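Benzoylformate Decarboxylase (Polynucleobacter necessarius, PDB 4K9Q) probably catalyses the decarboxylation of benzoylformate, using bound thiamine diphosphate and a magnesium ion. Local coordinates at residues 53-56 with 57-61; 145-148 with 149-153; 159-162 with 163-167; 285-288 with 289-292; 298-301 with 302-306. All blocks are in the same frame, centred on the assembly; numbering follows the deposited sequence. Where two conformers were deposited one is given.

Contact 1. Residues 53-56 with 57-61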
loop_
_atom_site.group_PDB
_atom_site.type_symbol
_atom_site.label_atom_id
_atom_site.label_comp_id
_atom_site.label_asym_id
_atom_site.label_seq_id
_atom_site.Cartn_x
_atom_site.Cartn_y
_atom_site.Cartn_z
ATOM N N ILE A 53 5.082 -9.868 -24.720
ATOM C CA ILE A 53 4.474 -10.661 -25.795
ATOM C C ILE A 53 2.945 -10.576 -25.690
ATOM O O ILE A 53 2.241 -10.318 -26.679
ATOM C CB ILE A 53 4.948 -12.122 -25.718
ATOM C CG1 ILE A 53 6.437 -12.203 -26.073
ATOM C CG2 ILE A 53 4.137 -13.014 -26.663
ATOM C CD1 ILE A 53 7.051 -13.582 -25.792
ATOM N N ALA A 54 2.426 -10.799 -24.490
ATOM C CA ALA A 54 0.990 -10.693 -24.261
ATOM C C ALA A 54 0.460 -9.292 -24.599
ATOM O O ALA A 54 -0.614 -9.146 -25.175
ATOM C CB ALA A 54 0.650 -11.068 -22.816
ATOM N N ASP A 55 1.227 -8.270 -24.239
ATOM C CA ASP A 55 0.865 -6.876 -24.495
ATOM C C ASP A 55 0.743 -6.664 -26.009
ATOM O O ASP A 55 -0.296 -6.222 -26.504
ATOM C CB ASP A 55 1.934 -5.959 -23.878
ATOM C CG ASP A 55 1.511 -4.500 -23.811
ATOM O OD1 ASP A 55 0.560 -4.106 -24.506
ATOM O OD2 ASP A 55 2.163 -3.732 -23.063
ATOM N N GLY A 56 1.785 -7.021 -26.756
ATOM C CA GLY A 56 1.740 -6.910 -28.208
ATOM C C GLY A 56 0.548 -7.643 -28.820
ATOM O O GLY A 56 -0.159 -7.095 -29.677
ATOM N N LEU A 57 0.317 -8.886 -28.394
ATOM C CA LEU A 57 -0.822 -9.651 -28.893
ATOM C C LEU A 57 -2.153 -8.971 -28.552
ATOM O O LEU A 57 -3.016 -8.809 -29.418
ATOM C CB LEU A 57 -0.795 -11.075 -28.346
ATOM C CG LEU A 57 -1.902 -11.999 -28.855
ATOM C CD1 LEU A 57 -1.888 -12.052 -30.386
ATOM C CD2 LEU A 57 -1.722 -13.390 -28.260
ATOM N N SER A 58 -2.317 -8.571 -27.298
ATOM C CA SER A 58 -3.547 -7.893 -26.865
ATOM C C SER A 58 -3.795 -6.590 -27.651
ATOM O O SER A 58 -4.933 -6.257 -27.967
ATOM C CB SER A 58 -3.506 -7.622 -25.358
ATOM O OG SER A 58 -4.619 -6.837 -24.953
ATOM N N GLN A 59 -2.731 -5.853 -27.968
ATOM C CA GLN A 59 -2.885 -4.623 -28.737
ATOM C C GLN A 59 -3.380 -4.961 -30.138
ATOM O O GLN A 59 -4.241 -4.276 -30.688
ATOM C CB GLN A 59 -1.570 -3.839 -28.809
ATOM C CG GLN A 59 -1.148 -3.196 -27.480
ATOM C CD GLN A 59 -0.010 -2.203 -27.650
ATOM O OE1 GLN A 59 0.164 -1.612 -28.722
ATOM N NE2 GLN A 59 0.770 -2.010 -26.597
ATOM N N SER A 60 -2.838 -6.036 -30.704
ATOM C CA SER A 60 -3.211 -6.443 -32.048
ATOM C C SER A 60 -4.680 -6.849 -32.102
ATOM O O SER A 60 -5.396 -6.465 -33.021
ATOM C CB SER A 60 -2.328 -7.603 -32.519
ATOM O OG SER A 60 -2.693 -8.057 -33.818
ATOM N N LEU A 61 -5.117 -7.616 -31.111
ATOM C CA LEU A 61 -6.456 -8.208 -31.128
ATOM C C LEU A 61 -7.555 -7.326 -30.528
ATOM O O LEU A 61 -8.736 -7.590 -30.739
ATOM C CB LEU A 61 -6.444 -9.569 -30.423
ATOM C CG LEU A 61 -5.484 -10.574 -31.064
ATOM C CD1 LEU A 61 -5.552 -11.912 -30.375
ATOM C CD2 LEU A 61 -5.785 -10.728 -32.543
#
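The last two turns of helix 47-61, in the N-terminal TPP-binding domain, carry an i to i+4 side-chain bond from Gln59 back to Asp55. Gln59 NE2 donates to Asp55 OD1 at 3.0 Å, with an N-H...O angle of 156°. The donor comes from above the carboxylate plane, and the amide and carboxylate planes are turned 63° apart, so the two groups cross instead of lying flat on one another. Gln59 reaches back because its CG sits beside the backbone N and the rest of the chain runs extended; on the way CG passes 3.3 Å from Asp55 O. That same carbonyl oxygen accepts the helical bond from Gln59 N at 2.9 Å. One residue on either side, the ladder continues from Ser58 N to Ala54 O (2.8 Å) and from Ser60 N to Gly56 O (3.1 Å). Ile53 and Leu57 belong to another face of the helix, where both pack on Leu412 of helix 403-417. The Asp55 carboxylate has further partners: OD1 also bonds Thr90 OG1, while OD2 receives Asn88 ND2 and Trp402 NE1. Trp402 follows closely on Leu400, a thiamine diphosphate-binding residue, so Asp55 links the helix to the chain leaving that site, although its side chain lies about 14 Å from the bound cofactor. With two hydrogen bonds on each oxygen, this buried carboxylate is fixed in rotation and probably stays ionised, its charge spread over four neutral polar groups.

Contact 2. Residues 145-148 with 149-153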
loop_
_atom_site.group_PDB
_atom_site.type_symbol
_atom_site.label_atom_id
_atom_site.label_comp_id
_atom_site.label_asym_id
_atom_site.label_seq_id
_atom_site.Cartn_x
_atom_site.Cartn_y
_atom_site.Cartn_z
ATOM N N THR A 145 -12.940 -5.296 -15.234
ATOM C CA THR A 145 -12.118 -4.174 -14.784
ATOM C C THR A 145 -11.131 -3.751 -15.868
ATOM O O THR A 145 -10.941 -2.558 -16.134
ATOM C CB THR A 145 -11.360 -4.526 -13.505
ATOM O OG1 THR A 145 -12.300 -4.888 -12.479
ATOM C CG2 THR A 145 -10.510 -3.342 -13.046
ATOM N N ALA A 146 -10.505 -4.733 -16.503
ATOM C CA ALA A 146 -9.496 -4.460 -17.520
ATOM C C ALA A 146 -10.083 -3.803 -18.768
ATOM O O ALA A 146 -9.447 -2.938 -19.373
ATOM C CB ALA A 146 -8.765 -5.753 -17.902
ATOM N N MET A 147 -11.290 -4.219 -19.151
ATOM C CA MET A 147 -11.859 -3.835 -20.439
ATOM C C MET A 147 -12.640 -2.515 -20.452
ATOM O O MET A 147 -12.892 -1.948 -21.522
ATOM C CB MET A 147 -12.715 -4.974 -20.988
ATOM C CG MET A 147 -11.845 -6.133 -21.506
ATOM S SD MET A 147 -10.903 -5.690 -22.972
ATOM C CE MET A 147 -12.153 -5.886 -24.242
ATOM N N GLN A 148 -13.030 -2.034 -19.274
ATOM C CA GLN A 148 -13.659 -0.722 -19.175
ATOM C C GLN A 148 -12.632 0.393 -19.293
ATOM O O GLN A 148 -11.496 0.273 -18.831
ATOM C CB GLN A 148 -14.455 -0.607 -17.872
ATOM C CG GLN A 148 -15.567 -1.632 -17.816
ATOM C CD GLN A 148 -16.378 -1.577 -16.542
ATOM O OE1 GLN A 148 -17.600 -1.731 -16.576
ATOM N NE2 GLN A 148 -15.713 -1.361 -15.407
ATOM N N GLN A 149 -13.033 1.472 -19.948
ATOM C CA GLN A 149 -12.130 2.586 -20.213
ATOM C C GLN A 149 -11.824 3.325 -18.910
ATOM O O GLN A 149 -12.706 3.477 -18.065
ATOM C CB GLN A 149 -12.818 3.522 -21.202
ATOM C CG GLN A 149 -11.897 4.337 -22.055
ATOM C CD GLN A 149 -12.594 4.844 -23.294
ATOM O OE1 GLN A 149 -13.522 5.647 -23.208
ATOM N NE2 GLN A 149 -12.157 4.366 -24.462
ATOM N N PRO A 150 -10.566 3.770 -18.718
ATOM C CA PRO A 150 -9.380 3.557 -19.550
ATOM C C PRO A 150 -8.875 2.140 -19.309
ATOM O O PRO A 150 -8.684 1.737 -18.157
ATOM C CB PRO A 150 -8.382 4.579 -18.995
ATOM C CG PRO A 150 -8.745 4.713 -17.560
ATOM C CD PRO A 150 -10.255 4.555 -17.502
ATOM N N GLN A 151 -8.680 1.380 -20.380
ATOM C CA GLN A 151 -8.300 -0.016 -20.230
ATOM C C GLN A 151 -6.907 -0.173 -19.600
ATOM O O GLN A 151 -6.084 0.750 -19.615
ATOM C CB GLN A 151 -8.404 -0.748 -21.571
ATOM C CG GLN A 151 -9.809 -0.689 -22.180
ATOM C CD GLN A 151 -9.918 -1.485 -23.469
ATOM O OE1 GLN A 151 -8.955 -1.588 -24.235
ATOM N NE2 GLN A 151 -11.098 -2.054 -23.719
ATOM N N GLY A 152 -6.654 -1.341 -19.026
ATOM C CA GLY A 152 -5.387 -1.570 -18.355
ATOM C C GLY A 152 -5.319 -2.915 -17.677
ATOM O O GLY A 152 -6.325 -3.623 -17.593
ATOM N N PRO A 153 -4.124 -3.291 -17.201
ATOM C CA PRO A 153 -3.917 -4.638 -16.665
ATOM C C PRO A 153 -4.447 -4.814 -15.249
ATOM O O PRO A 153 -4.537 -3.856 -14.473
ATOM C CB PRO A 153 -2.386 -4.787 -16.679
ATOM C CG PRO A 153 -1.885 -3.396 -16.515
ATOM C CD PRO A 153 -2.868 -2.518 -17.264
#
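Two carbonyl oxygens in the final turn of helix 135-147 take hydrogen bonds from Gln151 and Gly152, where the chain doubles back toward strand 154-159, which lies between strands 93-98 and 126-127 in a parallel sheet. Met147 O accepts from Gln151 NE2 at 2.8 Å along a nearly straight N-H (163°); it lies in the plane of the Gln151 amide, while NE2 is tilted from the carbonyl plane. Ala146 O accepts from Gly152 N at 3.2 Å, on an in-plane lone pair. The side chain of Gln151 starts beside its own backbone N (chi1 -58°) and then extends, which lays CG 3.4 Å from Met147 O and brings NE2 within 3.7 Å of Met147 SD. A CA-H...O contact from Ala146 CA to Gly152 O, 3.3 Å, closes the other end; Gly152 O is buried without a hydrogen-bonding partner. Further out, the cis peptide before Pro150 bends the loop, and Lys124 NZ joins its two arms by bonding both Thr145 O and Pro150 O. Gln149 reaches Asp314 and Gln180. Gln148, first to leave helical geometry, turns to a second subunit: OE1 pairs with Thr302 OG1 and NE2 with Pro299 O of that neighbour.

Contact 3. Residues 159-162 with 163-167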
loop_
_atom_site.group_PDB
_atom_site.type_symbol
_atom_site.label_atom_id
_atom_site.label_comp_id
_atom_site.label_asym_id
_atom_site.label_seq_id
_atom_site.Cartn_x
_atom_site.Cartn_y
_atom_site.Cartn_z
ATOM N N PRO A 159 -4.163 -19.449 -5.554
ATOM C CA PRO A 159 -3.608 -20.604 -4.828
ATOM C C PRO A 159 -3.756 -21.921 -5.604
ATOM O O PRO A 159 -4.822 -22.202 -6.139
ATOM C CB PRO A 159 -4.437 -20.630 -3.540
ATOM C CG PRO A 159 -4.789 -19.186 -3.315
ATOM C CD PRO A 159 -5.034 -18.620 -4.697
ATOM N N LEU A 160 -2.703 -22.731 -5.631
ATOM C CA LEU A 160 -2.626 -23.860 -6.563
ATOM C C LEU A 160 -3.668 -24.936 -6.301
ATOM O O LEU A 160 -4.040 -25.686 -7.206
ATOM C CB LEU A 160 -1.220 -24.474 -6.537
ATOM C CG LEU A 160 -0.830 -25.189 -5.243
ATOM C CD1 LEU A 160 -1.147 -26.675 -5.370
ATOM C CD2 LEU A 160 0.650 -24.980 -4.960
ATOM N N ASP A 161 -4.121 -25.013 -5.059
ATOM C CA ASP A 161 -5.069 -26.048 -4.657
ATOM C C ASP A 161 -6.516 -25.750 -5.047
ATOM O O ASP A 161 -7.375 -26.625 -4.925
ATOM C CB ASP A 161 -4.963 -26.342 -3.149
ATOM C CG ASP A 161 -5.178 -25.102 -2.269
ATOM O OD1 ASP A 161 -4.721 -23.990 -2.622
ATOM O OD2 ASP A 161 -5.795 -25.257 -1.187
ATOM N N ASP A 162 -6.794 -24.533 -5.517
ATOM C CA ASP A 162 -8.173 -24.164 -5.833
ATOM C C ASP A 162 -8.708 -24.915 -7.056
ATOM O O ASP A 162 -9.900 -25.236 -7.122
ATOM C CB ASP A 162 -8.298 -22.661 -6.109
ATOM C CG ASP A 162 -8.163 -21.799 -4.856
ATOM O OD1 ASP A 162 -8.031 -22.332 -3.733
ATOM O OD2 ASP A 162 -8.202 -20.563 -5.015
ATOM N N TRP A 163 -7.828 -25.179 -8.020
ATOM C CA TRP A 163 -8.241 -25.597 -9.353
ATOM C C TRP A 163 -9.008 -26.909 -9.412
ATOM O O TRP A 163 -9.903 -27.059 -10.242
ATOM C CB TRP A 163 -7.034 -25.639 -10.301
ATOM C CG TRP A 163 -6.435 -24.288 -10.471
ATOM C CD1 TRP A 163 -5.244 -23.839 -9.966
ATOM C CD2 TRP A 163 -7.020 -23.183 -11.166
ATOM N NE1 TRP A 163 -5.052 -22.522 -10.319
ATOM C CE2 TRP A 163 -6.127 -22.097 -11.055
ATOM C CE3 TRP A 163 -8.216 -23.004 -11.872
ATOM C CZ2 TRP A 163 -6.392 -20.854 -11.628
ATOM C CZ3 TRP A 163 -8.469 -21.775 -12.446
ATOM C CH2 TRP A 163 -7.563 -20.715 -12.318
ATOM N N GLU A 164 -8.652 -27.847 -8.539
ATOM C CA GLU A 164 -9.263 -29.177 -8.537
ATOM C C GLU A 164 -10.520 -29.257 -7.675
ATOM O O GLU A 164 -11.155 -30.312 -7.599
ATOM C CB GLU A 164 -8.263 -30.212 -8.022
ATOM C CG GLU A 164 -7.880 -30.001 -6.560
ATOM C CD GLU A 164 -6.924 -31.060 -6.035
ATOM O OE1 GLU A 164 -6.499 -30.939 -4.868
ATOM O OE2 GLU A 164 -6.596 -32.008 -6.780
ATOM N N LYS A 165 -10.868 -28.168 -6.999
ATOM C CA LYS A 165 -12.046 -28.188 -6.122
ATOM C C LYS A 165 -13.339 -28.276 -6.937
ATOM O O LYS A 165 -13.509 -27.573 -7.936
ATOM C CB LYS A 165 -12.086 -26.948 -5.219
ATOM C CG LYS A 165 -10.881 -26.778 -4.279
ATOM C CD LYS A 165 -10.806 -27.901 -3.249
ATOM C CE LYS A 165 -9.781 -27.600 -2.164
ATOM N NZ LYS A 165 -8.416 -27.908 -2.635
ATOM N N LEU A 166 -14.245 -29.155 -6.519
ATOM C CA LEU A 166 -15.588 -29.195 -7.089
ATOM C C LEU A 166 -16.430 -28.104 -6.462
ATOM O O LEU A 166 -16.511 -28.003 -5.237
ATOM C CB LEU A 166 -16.245 -30.541 -6.814
ATOM C CG LEU A 166 -15.793 -31.709 -7.684
ATOM C CD1 LEU A 166 -16.518 -32.970 -7.242
ATOM C CD2 LEU A 166 -16.071 -31.409 -9.148
ATOM N N ILE A 167 -17.062 -27.291 -7.299
ATOM C CA ILE A 167 -17.859 -26.167 -6.822
ATOM C C ILE A 167 -19.184 -26.115 -7.574
ATOM O O ILE A 167 -19.305 -26.670 -8.669
ATOM C CB ILE A 167 -17.112 -24.820 -7.000
ATOM C CG1 ILE A 167 -16.854 -24.529 -8.482
ATOM C CG2 ILE A 167 -15.800 -24.814 -6.212
ATOM C CD1 ILE A 167 -16.503 -23.067 -8.772
HETATM O O HOH W 1 -5.836 -27.830 -7.707
HETATM O O HOH W 2 -6.962 -27.313 -0.165
#
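Lys165 NZ is gripped by Asp161 O at 2.8 Å and by a water at 2.9 Å, at the mouth of the type I beta turn Asp162-Lys165 that follows strand 154-159 and leads into strand 166-167. The ammonium stands above the Asp161 carbonyl plane, 43° out of it, not on a lone pair. Its water donates in turn to Asp161 OD2 at 2.6 Å, spanning a direct salt bridge that is long (4.0 Å from Asp161 OD2 to Lys165 NZ). Lys165 CG, set beside the backbone N, lies 3.4 Å from Asp162 O; the bends at chi2 and chi4 then bring NZ back to Asp161 O. Asp162 O closes the turn by accepting from Lys165 N at 3.1 Å. A second water donates to Leu160 O and accepts from Glu164 N. Arg101 holds both aspartates from outside: its backbone N bonds Asp161 OD1, and its guanidinium forms a salt bridge with Asp162 OD2. The Trp163 indole turns away from the lysine to pack on Thr8 of helix 4-15 and on Val135 and Phe139 of helix 135-147, and also meets the ring of Phe31. Its edge faces Leu160 O, which lies near the ring plane and 3.5 Å from CD1.

Contact 4. Residues 285-288 with 289-292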
loop_
_atom_site.group_PDB
_atom_site.type_symbol
_atom_site.label_atom_id
_atom_site.label_comp_id
_atom_site.label_asym_id
_atom_site.label_seq_id
_atom_site.Cartn_x
_atom_site.Cartn_y
_atom_site.Cartn_z
ATOM N N PHE A 285 4.331 26.335 -20.915
ATOM C CA PHE A 285 3.660 25.152 -21.468
ATOM C C PHE A 285 3.082 25.410 -22.865
ATOM O O PHE A 285 3.191 24.570 -23.749
ATOM C CB PHE A 285 2.565 24.639 -20.527
ATOM C CG PHE A 285 3.056 24.331 -19.144
ATOM C CD1 PHE A 285 4.035 23.378 -18.937
ATOM C CD2 PHE A 285 2.534 24.995 -18.046
ATOM C CE1 PHE A 285 4.491 23.102 -17.659
ATOM C CE2 PHE A 285 2.989 24.715 -16.771
ATOM C CZ PHE A 285 3.959 23.762 -16.579
ATOM N N ILE A 286 2.448 26.565 -23.052
ATOM C CA ILE A 286 1.925 26.944 -24.358
ATOM C C ILE A 286 2.234 28.414 -24.588
ATOM O O ILE A 286 2.490 29.142 -23.630
ATOM C CB ILE A 286 0.397 26.695 -24.468
ATOM C CG1 ILE A 286 -0.360 27.445 -23.371
ATOM C CG2 ILE A 286 0.082 25.189 -24.409
ATOM C CD1 ILE A 286 -1.869 27.316 -23.490
ATOM N N PRO A 287 2.226 28.852 -25.856
ATOM C CA PRO A 287 2.618 30.234 -26.167
ATOM C C PRO A 287 1.776 31.258 -25.421
ATOM O O PRO A 287 0.568 31.067 -25.245
ATOM C CB PRO A 287 2.362 30.339 -27.671
ATOM C CG PRO A 287 2.458 28.941 -28.170
ATOM C CD PRO A 287 1.875 28.094 -27.068
ATOM N N GLU A 288 2.420 32.331 -24.973
ATOM C CA GLU A 288 1.707 33.423 -24.329
ATOM C C GLU A 288 0.519 33.823 -25.204
ATOM O O GLU A 288 0.650 33.954 -26.423
ATOM C CB GLU A 288 2.645 34.622 -24.136
ATOM C CG GLU A 288 2.296 35.512 -22.954
ATOM C CD GLU A 288 3.030 35.109 -21.686
ATOM O OE1 GLU A 288 4.249 35.366 -21.598
ATOM O OE2 GLU A 288 2.391 34.534 -20.777
ATOM N N GLY A 289 -0.643 33.999 -24.587
ATOM C CA GLY A 289 -1.817 34.424 -25.325
ATOM C C GLY A 289 -2.690 33.283 -25.813
ATOM O O GLY A 289 -3.875 33.483 -26.077
ATOM N N SER A 290 -2.110 32.089 -25.934
ATOM C CA SER A 290 -2.885 30.931 -26.368
ATOM C C SER A 290 -3.602 30.267 -25.197
ATOM O O SER A 290 -3.342 30.574 -24.027
ATOM C CB SER A 290 -1.999 29.913 -27.093
ATOM O OG SER A 290 -1.020 29.378 -26.224
ATOM N N THR A 291 -4.532 29.380 -25.526
ATOM C CA THR A 291 -5.223 28.565 -24.528
ATOM C C THR A 291 -5.284 27.158 -25.103
ATOM O O THR A 291 -5.035 26.964 -26.297
ATOM C CB THR A 291 -6.642 29.066 -24.216
ATOM O OG1 THR A 291 -7.472 28.928 -25.376
ATOM C CG2 THR A 291 -6.607 30.534 -23.772
ATOM N N LEU A 292 -5.602 26.183 -24.262
ATOM C CA LEU A 292 -5.548 24.783 -24.677
ATOM C C LEU A 292 -6.806 24.003 -24.300
ATOM O O LEU A 292 -7.376 24.202 -23.220
ATOM C CB LEU A 292 -4.303 24.115 -24.074
ATOM C CG LEU A 292 -4.035 22.633 -24.366
ATOM C CD1 LEU A 292 -2.522 22.339 -24.424
ATOM C CD2 LEU A 292 -4.711 21.768 -23.315
#
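Ile286 and Ser290 face each other across a tight reversal of the chain, with Gly289 at its bend. Ile286 CG1 is wedged between its backbone N and carbonyl carbon (chi1 57°), and from there CD1 reaches over the returning strand, 3.7 Å from Thr291 CA and 3.6 Å from Ser290 O. The other branch, CG2, points to Leu292 and meets its CD1 at 3.9 Å, so both methyls lie on one face of the incoming strand, one after the other along it. Ser290 OG rests against the same side chain, 3.5 Å from Ile286 CB. Separately, Ser290 N donates to Pro287 O at 2.9 Å (158°), closing a type II beta turn from Pro287 to Ser290. Gly289 holds the third position of that turn, with the positive phi (93°) usual there. The turn delivers the chain into strand 291-296 of the central domain's parallel sheet, which runs between strands 266-270 and 309-312. In one of two deposited conformers Ser290 OG also points at Pro287 O, but the 2.5 Å between them makes the detail of that bond doubtful. Leu292 is buried against Ile267 and Val269 of the neighbouring strand. Thr291 points away from Ile286, and its OG1 bonds Arg193 NH2.

Contact 5. Residues 298-301 with 302-306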
loop_
_atom_site.group_PDB
_atom_site.type_symbol
_atom_site.label_atom_id
_atom_site.label_comp_id
_atom_site.label_asym_id
_atom_site.label_seq_id
_atom_site.Cartn_x
_atom_site.Cartn_y
_atom_site.Cartn_z
ATOM N N ASP A 298 -8.686 8.884 -20.341
ATOM C CA ASP A 298 -8.177 8.508 -19.024
ATOM C C ASP A 298 -8.256 9.691 -18.053
ATOM O O ASP A 298 -7.508 10.657 -18.195
ATOM C CB ASP A 298 -6.713 8.081 -19.191
ATOM C CG ASP A 298 -6.079 7.588 -17.903
ATOM O OD1 ASP A 298 -6.731 7.618 -16.837
ATOM O OD2 ASP A 298 -4.898 7.168 -17.968
ATOM N N PRO A 299 -9.163 9.625 -17.066
ATOM C CA PRO A 299 -9.277 10.731 -16.105
ATOM C C PRO A 299 -7.945 11.037 -15.397
ATOM O O PRO A 299 -7.733 12.160 -14.941
ATOM C CB PRO A 299 -10.328 10.224 -15.107
ATOM C CG PRO A 299 -11.132 9.218 -15.876
ATOM C CD PRO A 299 -10.110 8.530 -16.769
ATOM N N ASN A 300 -7.052 10.055 -15.302
ATOM C CA ASN A 300 -5.747 10.320 -14.702
ATOM C C ASN A 300 -4.969 11.360 -15.507
ATOM O O ASN A 300 -4.345 12.260 -14.935
ATOM C CB ASN A 300 -4.933 9.027 -14.560
ATOM C CG ASN A 300 -3.541 9.273 -13.981
ATOM O OD1 ASN A 300 -2.539 9.227 -14.701
ATOM N ND2 ASN A 300 -3.480 9.545 -12.682
ATOM N N MET A 301 -5.019 11.243 -16.833
ATOM C CA MET A 301 -4.291 12.167 -17.710
ATOM C C MET A 301 -4.819 13.590 -17.609
ATOM O O MET A 301 -4.049 14.547 -17.488
ATOM C CB MET A 301 -4.339 11.710 -19.170
ATOM C CG MET A 301 -3.597 10.423 -19.410
ATOM S SD MET A 301 -1.873 10.623 -18.921
ATOM C CE MET A 301 -1.645 9.103 -18.012
ATOM N N THR A 302 -6.134 13.739 -17.661
ATOM C CA THR A 302 -6.701 15.073 -17.554
ATOM C C THR A 302 -6.493 15.651 -16.141
ATOM O O THR A 302 -6.330 16.861 -15.983
ATOM C CB THR A 302 -8.186 15.080 -17.948
ATOM O OG1 THR A 302 -8.852 13.998 -17.286
ATOM C CG2 THR A 302 -8.335 14.919 -19.474
ATOM N N SER A 303 -6.482 14.790 -15.122
ATOM C CA SER A 303 -6.347 15.286 -13.751
ATOM C C SER A 303 -5.002 15.950 -13.482
ATOM O O SER A 303 -4.900 16.799 -12.591
ATOM C CB SER A 303 -6.603 14.176 -12.721
ATOM O OG SER A 303 -5.476 13.330 -12.564
ATOM N N LYS A 304 -3.984 15.580 -14.258
ATOM C CA LYS A 304 -2.617 16.036 -13.994
ATOM C C LYS A 304 -2.009 16.880 -15.122
ATOM O O LYS A 304 -0.801 17.153 -15.115
ATOM C CB LYS A 304 -1.708 14.835 -13.670
ATOM C CG LYS A 304 -1.436 13.909 -14.836
ATOM C CD LYS A 304 -0.816 12.609 -14.340
ATOM C CE LYS A 304 -0.305 11.772 -15.490
ATOM N NZ LYS A 304 -0.026 10.371 -15.050
ATOM N N ALA A 305 -2.839 17.293 -16.080
ATOM C CA ALA A 305 -2.385 18.137 -17.187
ATOM C C ALA A 305 -1.703 19.416 -16.681
ATOM O O ALA A 305 -2.072 19.959 -15.639
ATOM C CB ALA A 305 -3.558 18.491 -18.105
ATOM N N VAL A 306 -0.724 19.918 -17.430
ATOM C CA VAL A 306 -0.010 21.124 -17.000
ATOM C C VAL A 306 -0.827 22.396 -17.244
ATOM O O VAL A 306 -0.607 23.423 -16.598
ATOM C CB VAL A 306 1.370 21.250 -17.687
ATOM C CG1 VAL A 306 2.323 20.152 -17.203
ATOM C CG2 VAL A 306 1.230 21.190 -19.198
#
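Asn300, Met301 and Lys304 form the tight part of the short helix 299-303, on a face turned to neighbouring subunits. Lys304 NZ donates to Asn300 OD1 at 2.8 Å. Lys304 CG lies 3.3 Å from Asn300 O, and the extended chain beyond it takes NZ back to that amide. Met301 runs beside the lysine in the same direction, its CE 3.6 Å from Lys304 NZ. The buried ammonium is shared with Glu107 of a third subunit, through a salt bridge that probably favours its positive charge, whereas Asn300 stays partly exposed. Ser303 OG, set between its own backbone N and carbonyl carbon (chi1 79°), turns back to donate to Asn300 O at 2.8 Å. Thr302 packs on strands 291-296 and 309-312. The backbone is looser where the helix runs out: Ser303 N reaches Pro299 O at 2.9 Å, but Lys304 N has just weak bonds, to Asn300 O and Met301 O. At the other end Asp298 OD1 takes Asn300 N at 2.9 Å, approached from above the carboxylate plane. Asp298 is thus the N-cap of the helix in the beta-alpha-beta unit joining strands 291-296 and 309-312 of the central domain.

In the fold
All five contacts are local and lie in series along the chain; none nests in or crosses another. Contact 1 lies within helix 47-61 and closes no loop. Contact 2 closes the reversal between helix 135-147 and strand 154-159, and contact 3 the turn at the far end of that strand, their centres about 27 Å apart. Contacts 4 and 5 bracket strand 291-296 of the central domain and touch through Phe285 and Val306. Contact 2 also touches contact 5: Pro150 packs on Asp298 and Pro299. Contacts 2 and 5 both reach a second subunit, and contact 5 a third as well. Contacts 3 and 4 lie on opposite sides of the chain's centre, about 59 Å apart between centres.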